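Local coordinates for protein cytosolic IMP-GMP specific 5'-nucleotidase (Legionella pneumophila subsp. pneumophila, PDB 4OHF) that probably hydrolyses the 5'-phosphate of purine nucleoside monophosphates such as IMP and GMP, using a bound magnesium ion, at residues R249-D253 against D315-R319. Residue numbers count along the deposited sequence, not the author numbering.
With PO4 (phosphate ion), chain I.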
loop_
_atom_site.group_PDB
_atom_site.type_symbol
_atom_site.label_atom_id
_atom_site.label_comp_id
_atom_site.label_asym_id
_atom_site.label_seq_id
_atom_site.Cartn_x
_atom_site.Cartn_y
_atom_site.Cartn_z
ATOM N N ARG B 249 -4.067 -17.037 -10.365
ATOM C CA ARG B 249 -3.984 -16.069 -11.455
ATOM C C ARG B 249 -4.905 -16.376 -12.620
ATOM O O ARG B 249 -5.340 -15.458 -13.320
ATOM C CB ARG B 249 -2.536 -15.907 -11.934
ATOM C CG ARG B 249 -1.717 -15.007 -11.023
ATOM C CD ARG B 249 -0.423 -14.550 -11.671
ATOM N NE ARG B 249 0.544 -15.627 -11.770
ATOM C CZ ARG B 249 1.812 -15.464 -12.129
ATOM N NH1 ARG B 249 2.618 -16.522 -12.183
ATOM N NH2 ARG B 249 2.274 -14.254 -12.430
ATOM N N PHE B 250 -5.216 -17.648 -12.842
ATOM C CA PHE B 250 -6.129 -17.984 -13.927
ATOM C C PHE B 250 -7.455 -17.220 -13.749
ATOM O O PHE B 250 -8.068 -16.768 -14.714
ATOM C CB PHE B 250 -6.449 -19.473 -13.938
ATOM C CG PHE B 250 -7.558 -19.850 -14.899
ATOM C CD1 PHE B 250 -7.266 -20.319 -16.186
ATOM C CD2 PHE B 250 -8.895 -19.714 -14.529
ATOM C CE1 PHE B 250 -8.286 -20.647 -17.086
ATOM C CE2 PHE B 250 -9.914 -20.035 -15.413
ATOM C CZ PHE B 250 -9.606 -20.504 -16.703
ATOM N N PHE B 251 -7.897 -17.103 -12.504
ATOM C CA PHE B 251 -9.145 -16.436 -12.186
ATOM C C PHE B 251 -9.141 -14.920 -12.372
ATOM O O PHE B 251 -10.120 -14.361 -12.840
ATOM C CB PHE B 251 -9.549 -16.757 -10.744
ATOM C CG PHE B 251 -9.807 -18.207 -10.500
ATOM C CD1 PHE B 251 -8.940 -18.962 -9.716
ATOM C CD2 PHE B 251 -10.911 -18.829 -11.067
ATOM C CE1 PHE B 251 -9.172 -20.318 -9.501
ATOM C CE2 PHE B 251 -11.152 -20.178 -10.863
ATOM C CZ PHE B 251 -10.280 -20.927 -10.074
ATOM N N TYR B 252 -8.045 -14.255 -12.020
ATOM C CA TYR B 252 -8.018 -12.799 -12.124
ATOM C C TYR B 252 -7.020 -12.176 -13.089
ATOM O O TYR B 252 -7.140 -10.995 -13.421
ATOM C CB TYR B 252 -7.806 -12.182 -10.733
ATOM C CG TYR B 252 -6.538 -12.632 -10.042
ATOM C CD1 TYR B 252 -6.582 -13.540 -8.978
ATOM C CD2 TYR B 252 -5.298 -12.137 -10.436
ATOM C CE1 TYR B 252 -5.421 -13.940 -8.320
ATOM C CE2 TYR B 252 -4.122 -12.532 -9.783
ATOM C CZ TYR B 252 -4.198 -13.434 -8.725
ATOM O OH TYR B 252 -3.054 -13.831 -8.079
ATOM N N ASP B 253 -6.034 -12.946 -13.531
ATOM C CA ASP B 253 -5.038 -12.412 -14.448
ATOM C C ASP B 253 -5.518 -12.479 -15.898
ATOM O O ASP B 253 -6.703 -12.699 -16.149
ATOM C CB ASP B 253 -3.729 -13.164 -14.270
ATOM C CG ASP B 253 -2.527 -12.271 -14.453
ATOM O OD1 ASP B 253 -1.555 -12.383 -13.662
ATOM O OD2 ASP B 253 -2.566 -11.452 -15.401
ATOM N N ASP B 315 -12.357 -9.920 -8.874
ATOM C CA ASP B 315 -12.128 -9.887 -10.312
ATOM C C ASP B 315 -12.628 -11.102 -11.063
ATOM O O ASP B 315 -12.391 -11.218 -12.261
ATOM C CB ASP B 315 -10.636 -9.731 -10.600
ATOM C CG ASP B 315 -10.036 -8.518 -9.935
ATOM O OD1 ASP B 315 -8.792 -8.478 -9.812
ATOM O OD2 ASP B 315 -10.803 -7.608 -9.546
ATOM N N CYS B 316 -13.301 -12.023 -10.384
ATOM C CA CYS B 316 -13.775 -13.200 -11.083
ATOM C C CYS B 316 -15.276 -13.171 -11.319
ATOM O O CYS B 316 -15.724 -12.893 -12.436
ATOM C CB CYS B 316 -13.390 -14.463 -10.328
ATOM S SG CYS B 316 -13.643 -15.950 -11.303
ATOM N N ASN B 317 -16.036 -13.471 -10.272
ATOM C CA ASN B 317 -17.504 -13.486 -10.280
ATOM C C ASN B 317 -18.155 -14.850 -10.523
ATOM O O ASN B 317 -19.378 -14.955 -10.667
ATOM C CB ASN B 317 -18.096 -12.404 -11.220
ATOM C CG ASN B 317 -18.371 -12.904 -12.630
ATOM O OD1 ASN B 317 -19.042 -12.229 -13.411
ATOM N ND2 ASN B 317 -17.849 -14.076 -12.970
ATOM N N TRP B 318 -17.323 -15.888 -10.542
ATOM C CA TRP B 318 -17.786 -17.271 -10.685
ATOM C C TRP B 318 -18.224 -17.719 -9.290
ATOM O O TRP B 318 -17.689 -17.249 -8.285
ATOM C CB TRP B 318 -16.632 -18.196 -11.081
ATOM C CG TRP B 318 -16.217 -18.221 -12.515
ATOM C CD1 TRP B 318 -16.618 -17.382 -13.516
ATOM C CD2 TRP B 318 -15.300 -19.147 -13.105
ATOM N NE1 TRP B 318 -16.003 -17.733 -14.693
ATOM C CE2 TRP B 318 -15.190 -18.814 -14.468
ATOM C CE3 TRP B 318 -14.561 -20.228 -12.608
ATOM C CZ2 TRP B 318 -14.367 -19.524 -15.349
ATOM C CZ3 TRP B 318 -13.745 -20.933 -13.481
ATOM C CH2 TRP B 318 -13.655 -20.576 -14.838
ATOM N N ARG B 319 -19.176 -18.636 -9.217
ATOM C CA ARG B 319 -19.565 -19.137 -7.914
ATOM C C ARG B 319 -18.457 -20.106 -7.501
ATOM O O ARG B 319 -18.000 -20.923 -8.307
ATOM C CB ARG B 319 -20.907 -19.864 -7.994
ATOM C CG ARG B 319 -22.032 -18.993 -8.542
ATOM C CD ARG B 319 -22.085 -17.660 -7.836
ATOM N NE ARG B 319 -22.312 -17.828 -6.406
ATOM C CZ ARG B 319 -23.475 -18.178 -5.865
ATOM N NH1 ARG B 319 -24.526 -18.392 -6.647
ATOM N NH2 ARG B 319 -23.579 -18.329 -4.545
HETATM P P PO4 I . -19.962 -17.429 -3.827
HETATM O O1 PO4 I . -19.982 -18.430 -4.922
HETATM O O2 PO4 I . -19.095 -17.916 -2.726
HETATM O O3 PO4 I . -21.340 -17.226 -3.318
HETATM O O4 PO4 I . -19.434 -16.140 -4.335
#
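In the HAD-type domain, with the F251 side chain about 10 Å from the bound magnesium, the short helix 249-252 packs on the loop leading from helix 309-315 into strand 319-323. No hydrogen bond crosses. F251 directs its edge at the face of W318 in an offset edge-to-face pair (F251 ring to W318 six-membered ring, centroids 5.8 Å, planes at 84°); F250 CE2 lies 3.8 Å from W318 CH2. The broad indole thus meets both phenylalanines, while T288 OG1 accepts its NE1 hydrogen bond. C316, small and weakly polar, fits beside F251, its SG 4.0 Å from F251 CD2 in an oblique sulfur-aromatic contact. Y252 CB and D315 CB touch at 3.7 Å; R311 salt-bridges D315 and makes a cation-pi contact with Y252. N317 leaves the helix with positive phi, which asparagine tolerates comparatively well. R319, starting the strand, is among several residues binding a phosphate ion, probably from the crystallisation liquor. The aromatic cluster covers parallel strands 204-208 and 298-302, beside a helix-to-strand link of the HAD alpha/beta fold.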